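Local coordinates for protein five-membered-cyclitol-phosphate synthase (Streptomyces citricolor, PDB 6K96) that binds nicotinamide-adenine-dinucleotide and a sodium ion as a four-chain enzyme of the myo-inositol-1-phosphate synthase family, at residues L262-A268 / K287-S293; L148-F154 / E171-V177. All coordinates share one frame; numbering follows the deposited sequence.

Interaction 1: L262-A268 / K287-S293. With NA (sodium ion), chain H; NAD (nicotinamide-adenine-dinucleotide), chain G.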
loop_
_atom_site.group_PDB
_atom_site.type_symbol
_atom_site.label_atom_id
_atom_site.label_comp_id
_atom_site.label_asym_id
_atom_site.label_seq_id
_atom_site.Cartn_x
_atom_site.Cartn_y
_atom_site.Cartn_z
ATOM N N LEU B 262 3.816 -16.516 7.897
ATOM C CA LEU B 262 3.643 -16.557 6.418
ATOM C C LEU B 262 3.725 -17.982 5.867
ATOM O O LEU B 262 3.200 -18.166 4.759
ATOM C CB LEU B 262 4.663 -15.686 5.690
ATOM C CG LEU B 262 4.464 -14.175 5.847
ATOM C CD1 LEU B 262 5.457 -13.373 4.991
ATOM C CD2 LEU B 262 3.083 -13.774 5.477
ATOM N N LYS B 263 4.417 -18.921 6.523
ATOM C CA LYS B 263 4.586 -20.307 5.999
ATOM C C LYS B 263 5.074 -20.259 4.541
ATOM O O LYS B 263 6.038 -19.548 4.248
ATOM C CB LYS B 263 3.256 -21.063 6.170
ATOM C CG LYS B 263 2.976 -21.465 7.614
ATOM C CD LYS B 263 1.521 -21.394 8.070
ATOM C CE LYS B 263 1.229 -22.175 9.348
ATOM N NZ LYS B 263 1.262 -23.653 9.123
ATOM N N ASP B 264 4.407 -20.969 3.629
ATOM C CA ASP B 264 4.765 -21.017 2.181
ATOM C C ASP B 264 4.299 -19.773 1.426
ATOM O O ASP B 264 4.614 -19.728 0.247
ATOM C CB ASP B 264 4.250 -22.262 1.476
ATOM C CG ASP B 264 4.681 -22.392 0.031
ATOM O OD1 ASP B 264 5.909 -22.618 -0.265
ATOM O OD2 ASP B 264 3.798 -22.258 -0.821
ATOM N N HIS B 265 3.724 -18.768 2.078
ATOM C CA HIS B 265 3.426 -17.473 1.418
ATOM C C HIS B 265 4.684 -16.662 1.192
ATOM O O HIS B 265 5.538 -16.696 2.020
ATOM C CB HIS B 265 2.481 -16.588 2.227
ATOM C CG HIS B 265 1.062 -16.956 2.057
ATOM N ND1 HIS B 265 0.266 -17.189 3.136
ATOM C CD2 HIS B 265 0.315 -17.161 0.951
ATOM C CE1 HIS B 265 -0.962 -17.504 2.724
ATOM N NE2 HIS B 265 -0.960 -17.517 1.370
ATOM N N LYS B 266 4.759 -15.890 0.125
ATOM C CA LYS B 266 5.892 -14.965 -0.049
ATOM C C LYS B 266 5.282 -13.581 -0.305
ATOM O O LYS B 266 4.393 -13.506 -1.124
ATOM C CB LYS B 266 6.819 -15.455 -1.162
ATOM C CG LYS B 266 7.653 -14.361 -1.812
ATOM C CD LYS B 266 8.840 -14.864 -2.610
ATOM C CE LYS B 266 10.040 -15.040 -1.715
ATOM N NZ LYS B 266 11.254 -15.214 -2.556
ATOM N N VAL B 267 5.814 -12.538 0.320
ATOM C CA VAL B 267 5.365 -11.140 0.181
ATOM C C VAL B 267 6.505 -10.361 -0.415
ATOM O O VAL B 267 7.576 -10.596 -0.010
ATOM C CB VAL B 267 4.959 -10.530 1.520
ATOM C CG1 VAL B 267 4.781 -9.040 1.357
ATOM C CG2 VAL B 267 3.702 -11.168 2.070
ATOM N N ALA B 268 6.238 -9.459 -1.338
ATOM C CA ALA B 268 7.192 -8.552 -1.977
ATOM C C ALA B 268 6.685 -7.131 -1.781
ATOM O O ALA B 268 5.546 -6.983 -1.703
ATOM C CB ALA B 268 7.234 -8.879 -3.412
ATOM N N LYS B 287 2.536 -3.932 -3.281
ATOM C CA LYS B 287 2.643 -5.182 -2.506
ATOM C C LYS B 287 2.229 -6.350 -3.396
ATOM O O LYS B 287 1.273 -6.171 -4.119
ATOM C CB LYS B 287 1.789 -5.112 -1.256
ATOM C CG LYS B 287 1.840 -6.418 -0.496
ATOM C CD LYS B 287 1.170 -6.374 0.812
ATOM C CE LYS B 287 1.111 -7.772 1.406
ATOM N NZ LYS B 287 0.136 -7.838 2.519
ATOM N N LEU B 288 2.986 -7.453 -3.374
ATOM C CA LEU B 288 2.702 -8.717 -4.061
ATOM C C LEU B 288 2.555 -9.776 -2.995
ATOM O O LEU B 288 3.389 -9.780 -2.108
ATOM C CB LEU B 288 3.845 -9.010 -5.006
ATOM C CG LEU B 288 3.837 -10.388 -5.651
ATOM C CD1 LEU B 288 2.525 -10.660 -6.343
ATOM C CD2 LEU B 288 5.000 -10.546 -6.630
ATOM N N LYS B 289 1.441 -10.514 -2.960
ATOM C CA LYS B 289 1.356 -11.730 -2.115
ATOM C C LYS B 289 1.160 -12.903 -3.056
ATOM O O LYS B 289 0.359 -12.706 -3.944
ATOM C CB LYS B 289 0.274 -11.620 -1.046
ATOM C CG LYS B 289 0.445 -12.602 0.108
ATOM C CD LYS B 289 -0.501 -12.364 1.246
ATOM C CE LYS B 289 0.096 -12.685 2.606
ATOM N NZ LYS B 289 -0.431 -13.957 3.186
ATOM N N VAL B 290 1.878 -14.028 -2.890
ATOM C CA VAL B 290 1.682 -15.284 -3.660
ATOM C C VAL B 290 1.872 -16.507 -2.763
ATOM O O VAL B 290 2.463 -16.374 -1.667
ATOM C CB VAL B 290 2.661 -15.306 -4.833
ATOM C CG1 VAL B 290 2.457 -14.117 -5.737
ATOM C CG2 VAL B 290 4.107 -15.377 -4.381
ATOM N N GLN B 291 1.368 -17.662 -3.182
ATOM C CA GLN B 291 1.676 -18.985 -2.555
ATOM C C GLN B 291 2.983 -19.458 -3.175
ATOM O O GLN B 291 2.909 -20.035 -4.253
ATOM C CB GLN B 291 0.758 -20.149 -2.931
ATOM C CG GLN B 291 -0.254 -20.598 -1.918
ATOM C CD GLN B 291 0.066 -20.706 -0.446
ATOM O OE1 GLN B 291 -0.859 -20.533 0.319
ATOM N NE2 GLN B 291 1.283 -20.996 -0.014
ATOM N N ASP B 292 4.125 -19.172 -2.543
ATOM C CA ASP B 292 5.476 -19.307 -3.183
ATOM C C ASP B 292 5.560 -20.652 -3.928
ATOM O O ASP B 292 5.923 -20.655 -5.100
ATOM C CB ASP B 292 6.602 -19.085 -2.174
ATOM C CG ASP B 292 7.962 -18.880 -2.814
ATOM O OD1 ASP B 292 7.971 -18.247 -3.868
ATOM O OD2 ASP B 292 8.998 -19.444 -2.284
ATOM N N SER B 293 5.127 -21.754 -3.341
ATOM C CA SER B 293 5.304 -23.086 -3.971
ATOM C C SER B 293 4.262 -23.378 -5.069
ATOM O O SER B 293 4.472 -24.387 -5.832
ATOM C CB SER B 293 5.304 -24.143 -2.933
ATOM O OG SER B 293 6.514 -24.090 -2.205
HETATM NA NA NA H . 8.941 -23.617 -2.758
HETATM P PA NAD G . 11.716 -27.539 0.376
HETATM O O1A NAD G . 12.719 -27.049 1.347
HETATM O O2A NAD G . 10.281 -27.420 0.809
HETATM O O5B NAD G . 11.997 -28.982 -0.196
HETATM C C5B NAD G . 13.338 -29.474 0.035
HETATM C C4B NAD G . 13.277 -30.954 0.306
HETATM O O4B NAD G . 14.541 -31.635 0.009
HETATM C C3B NAD G . 12.975 -31.280 1.772
HETATM O O3B NAD G . 12.018 -32.331 1.810
HETATM C C2B NAD G . 14.328 -31.781 2.272
HETATM O O2B NAD G . 14.035 -32.470 3.452
HETATM C C1B NAD G . 14.742 -32.592 1.039
HETATM N N9A NAD G . 16.117 -33.044 0.957
HETATM C C8A NAD G . 17.182 -32.389 1.526
HETATM N N7A NAD G . 18.339 -32.936 1.233
HETATM C C5A NAD G . 18.028 -33.999 0.393
HETATM C C6A NAD G . 18.843 -34.952 -0.252
HETATM N N6A NAD G . 20.168 -34.947 -0.156
HETATM N N1A NAD G . 18.236 -35.864 -1.059
HETATM C C2A NAD G . 16.892 -35.833 -1.134
HETATM N N3A NAD G . 16.033 -34.995 -0.558
HETATM C C4A NAD G . 16.660 -34.076 0.201
HETATM O O3 NAD G . 11.902 -26.693 -0.954
HETATM P PN NAD G . 10.805 -26.235 -2.038
HETATM O O1N NAD G . 10.078 -27.446 -2.479
HETATM O O2N NAD G . 10.151 -25.050 -1.396
HETATM O O5D NAD G . 11.770 -25.753 -3.237
HETATM C C5D NAD G . 12.679 -26.767 -3.834
HETATM C C4D NAD G . 13.722 -26.075 -4.661
HETATM O O4D NAD G . 13.137 -25.378 -5.785
HETATM C C3D NAD G . 14.518 -25.030 -3.866
HETATM O O3D NAD G . 15.855 -25.089 -4.314
HETATM C C2D NAD G . 13.952 -23.710 -4.382
HETATM O O2D NAD G . 14.829 -22.599 -4.380
HETATM C C1D NAD G . 13.691 -24.056 -5.847
HETATM N N1N NAD G . 12.775 -23.041 -6.449
HETATM C C2N NAD G . 11.554 -22.710 -5.769
HETATM C C3N NAD G . 10.764 -21.648 -6.176
HETATM C C7N NAD G . 9.468 -21.390 -5.429
HETATM O O7N NAD G . 9.088 -22.185 -4.579
HETATM N N7N NAD G . 8.785 -20.286 -5.720
HETATM C C4N NAD G . 11.219 -20.885 -7.251
HETATM C C5N NAD G . 12.302 -21.319 -8.005
HETATM C C6N NAD G . 13.113 -22.339 -7.544
#
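Lys266 and Val290 form a hydrogen-bonded pair in an antiparallel beta hairpin, strand 265-275 with strand 281-291, at the end nearest the nicotinamide-adenine-dinucleotide. Their backbones exchange two bonds, Lys266 N to Val290 O (3.0 Å) and Val290 N to Lys266 O, and Ala268 repeats the pattern with Leu288. Residues 287-289 also pair with a strand of the second subunit, so the sheet continues across the interface.

Beyond the ladder, Asp264 takes over as acceptor. Its carbonyl O receives Asp292 N. Its CB points toward the other segment, and with CG anti to the backbone N (chi1 -176°) the carboxylate reaches Gln291 and Ser293. OD2 takes Ser293 N (2.9 Å) on its syn side and Gln291 NE2 (2.9 Å) on its anti side, with amide and carboxylate nearly coplanar. OD1 also accepts from Asn219 ND2, and this grip should fix the carboxylate's rotation.

On the ring of His265, Lys289 NZ lies over one face, offset toward the rim, and Val290 O sits at the edge.

The nicotinamide N7N donates to Asp292 O (3.0 Å). The sodium ion bridges cofactor atoms O2N and O7N to Asn15 OD1 and to Ser293 OG, the latter at 2.5 Å.

Interaction 2: L148-F154 / E171-V177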
loop_
_atom_site.group_PDB
_atom_site.type_symbol
_atom_site.label_atom_id
_atom_site.label_comp_id
_atom_site.label_asym_id
_atom_site.label_seq_id
_atom_site.Cartn_x
_atom_site.Cartn_y
_atom_site.Cartn_z
ATOM N N LEU B 148 20.446 -40.472 -15.612
ATOM C CA LEU B 148 21.056 -40.770 -16.932
ATOM C C LEU B 148 21.256 -42.273 -17.048
ATOM O O LEU B 148 20.843 -42.803 -18.071
ATOM C CB LEU B 148 22.413 -40.097 -17.130
ATOM C CG LEU B 148 23.122 -40.515 -18.430
ATOM C CD1 LEU B 148 22.158 -40.528 -19.613
ATOM C CD2 LEU B 148 24.293 -39.603 -18.748
ATOM N N GLU B 149 21.902 -42.889 -16.059
ATOM C CA GLU B 149 22.302 -44.321 -16.070
ATOM C C GLU B 149 21.086 -45.199 -16.352
ATOM O O GLU B 149 21.225 -46.155 -17.133
ATOM C CB GLU B 149 22.964 -44.680 -14.736
ATOM C CG GLU B 149 23.529 -46.093 -14.682
ATOM C CD GLU B 149 24.506 -46.365 -13.537
ATOM O OE1 GLU B 149 25.343 -45.481 -13.201
ATOM O OE2 GLU B 149 24.438 -47.471 -12.960
ATOM N N ALA B 150 19.940 -44.841 -15.763
ATOM C CA ALA B 150 18.640 -45.568 -15.842
ATOM C C ALA B 150 17.745 -45.064 -16.987
ATOM O O ALA B 150 16.575 -45.532 -17.073
ATOM C CB ALA B 150 17.920 -45.424 -14.520
ATOM N N LYS B 151 18.244 -44.139 -17.812
ATOM C CA LYS B 151 17.590 -43.591 -19.041
ATOM C C LYS B 151 16.338 -42.770 -18.677
ATOM O O LYS B 151 15.405 -42.713 -19.491
ATOM C CB LYS B 151 17.248 -44.719 -20.025
ATOM C CG LYS B 151 18.412 -45.630 -20.438
ATOM C CD LYS B 151 19.265 -45.087 -21.563
ATOM C CE LYS B 151 20.655 -45.681 -21.609
ATOM N NZ LYS B 151 21.639 -44.821 -20.899
ATOM N N VAL B 152 16.308 -42.141 -17.504
ATOM C CA VAL B 152 15.131 -41.351 -17.045
ATOM C C VAL B 152 15.404 -39.838 -17.244
ATOM O O VAL B 152 16.495 -39.340 -16.863
ATOM C CB VAL B 152 14.809 -41.751 -15.596
ATOM C CG1 VAL B 152 13.876 -40.743 -14.930
ATOM C CG2 VAL B 152 14.235 -43.160 -15.510
ATOM N N ALA B 153 14.469 -39.115 -17.863
ATOM C CA ALA B 153 14.545 -37.643 -18.084
ATOM C C ALA B 153 14.805 -36.925 -16.738
ATOM O O ALA B 153 14.251 -37.359 -15.704
ATOM C CB ALA B 153 13.275 -37.129 -18.757
ATOM N N PHE B 154 15.598 -35.855 -16.751
ATOM C CA PHE B 154 15.948 -35.073 -15.538
ATOM C C PHE B 154 15.461 -33.622 -15.639
ATOM O O PHE B 154 15.770 -32.942 -16.646
ATOM C CB PHE B 154 17.460 -35.008 -15.368
ATOM C CG PHE B 154 17.898 -34.588 -13.995
ATOM C CD1 PHE B 154 17.771 -35.456 -12.924
ATOM C CD2 PHE B 154 18.484 -33.352 -13.787
ATOM C CE1 PHE B 154 18.238 -35.095 -11.666
ATOM C CE2 PHE B 154 18.904 -32.978 -12.516
ATOM C CZ PHE B 154 18.790 -33.849 -11.461
ATOM N N GLU B 171 26.163 -35.998 -23.123
ATOM C CA GLU B 171 25.876 -37.418 -22.789
ATOM C C GLU B 171 24.353 -37.640 -22.832
ATOM O O GLU B 171 23.935 -38.498 -23.604
ATOM C CB GLU B 171 26.624 -37.820 -21.510
ATOM C CG GLU B 171 28.127 -38.066 -21.761
ATOM C CD GLU B 171 28.537 -38.663 -23.126
ATOM O OE1 GLU B 171 28.184 -39.836 -23.401
ATOM O OE2 GLU B 171 29.187 -37.941 -23.951
ATOM N N PHE B 172 23.556 -36.854 -22.098
ATOM C CA PHE B 172 22.068 -36.882 -22.148
ATOM C C PHE B 172 21.586 -36.779 -23.604
ATOM O O PHE B 172 20.741 -37.597 -23.992
ATOM C CB PHE B 172 21.459 -35.771 -21.287
ATOM C CG PHE B 172 21.177 -36.119 -19.846
ATOM C CD1 PHE B 172 19.982 -36.690 -19.480
ATOM C CD2 PHE B 172 22.098 -35.838 -18.854
ATOM C CE1 PHE B 172 19.721 -37.013 -18.163
ATOM C CE2 PHE B 172 21.838 -36.138 -17.525
ATOM C CZ PHE B 172 20.649 -36.735 -17.184
ATOM N N GLU B 173 22.041 -35.771 -24.362
ATOM C CA GLU B 173 21.666 -35.538 -25.797
ATOM C C GLU B 173 21.801 -36.865 -26.551
ATOM O O GLU B 173 20.795 -37.313 -27.137
ATOM C CB GLU B 173 22.595 -34.550 -26.527
ATOM C CG GLU B 173 22.199 -33.067 -26.522
ATOM C CD GLU B 173 23.241 -32.111 -27.137
ATOM O OE1 GLU B 173 24.082 -32.578 -27.962
ATOM O OE2 GLU B 173 23.249 -30.897 -26.787
ATOM N N LYS B 174 23.000 -37.469 -26.497
ATOM C CA LYS B 174 23.432 -38.663 -27.290
ATOM C C LYS B 174 22.672 -39.920 -26.828
ATOM O O LYS B 174 22.486 -40.816 -27.657
ATOM C CB LYS B 174 24.960 -38.829 -27.215
ATOM C CG LYS B 174 25.476 -40.254 -27.347
ATOM C CD LYS B 174 26.855 -40.375 -27.988
ATOM C CE LYS B 174 27.245 -41.817 -28.276
ATOM N NZ LYS B 174 28.697 -42.058 -28.086
ATOM N N ALA B 175 22.218 -39.979 -25.577
ATOM C CA ALA B 175 21.533 -41.154 -24.983
ATOM C C ALA B 175 20.024 -41.150 -25.278
ATOM O O ALA B 175 19.337 -42.044 -24.753
ATOM C CB ALA B 175 21.784 -41.177 -23.495
ATOM N N GLY B 176 19.537 -40.186 -26.068
ATOM C CA GLY B 176 18.098 -39.959 -26.326
ATOM C C GLY B 176 17.304 -39.571 -25.082
ATOM O O GLY B 176 16.125 -39.891 -25.044
ATOM N N VAL B 177 17.915 -38.907 -24.105
ATOM C CA VAL B 177 17.285 -38.620 -22.784
ATOM C C VAL B 177 17.198 -37.104 -22.641
ATOM O O VAL B 177 18.195 -36.404 -22.878
ATOM C CB VAL B 177 18.054 -39.247 -21.598
ATOM C CG1 VAL B 177 17.466 -38.852 -20.259
ATOM C CG2 VAL B 177 18.123 -40.760 -21.680
#
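Leu148, at the end of helix 137-149, lies against Phe172 of helix 166-174 at the margin of a Rossmann-type parallel sheet. Its CB stands over one face of the Phe172 ring in a CH-pi contact, 4.2 Å from the centroid and 27° off the ring normal, with CZ the closest ring atom. From there CG runs anti to the backbone N (chi1 174°), and the branch divides: CD1 meets Ala175 CB at 4.0 Å, whereas CD2 reaches Glu171 CB at 4.0 Å. One leucine thus touches three residues at the C-terminal end of the facing helix, Ala175 lying just beyond it.

The same ring is met by Phe154 CB, 4.1 Å from Phe172 CZ, on the strand that follows. Both helices end in Schellman motifs, at Lys151 and Gly176, and each turn leads its chain on toward the sheet. Val177, just past the second turn, directs its side chain at the first segment: CG1 packs on Val152 O (3.6 Å) and Ala153 CA, and CG2 on Lys151 CA (3.9 Å). Phe154 joins the sheet through backbone bonds with Pro178 and Ile180.

Between the two segments the contact is made mostly by aliphatic carbons and an aromatic face, with the Val152 carbonyl O against Val177 CG1, while backbone hydrogen bonds close the helix ends within each segment. The fit probably depends on shape and dispersion, with little directional polar restraint.

Interaction 2 comes first along the chain and closes before interaction 1 opens. Their centres are 35 Å apart, on opposite sides of the chain's centre, and their nearest atoms are about 17 Å apart. Interaction 2 packs the edge of the parallel sheet, where strand 153-156 lies next to the outermost strand 179-180, and no other chain touches it. Interaction 1 belongs to the separate mixed sheet and lines the cofactor and sodium site beside the subunit interface. Helix 292-313 connects the two regions: Asp292 and Ser293 lie near its N-terminal end, in the ligand pocket, and its Arg311 hydrogen-bonds Lys151 O. The Phe154 side chain of interaction 2 is about 11 Å from the nicotinamide-adenine-dinucleotide.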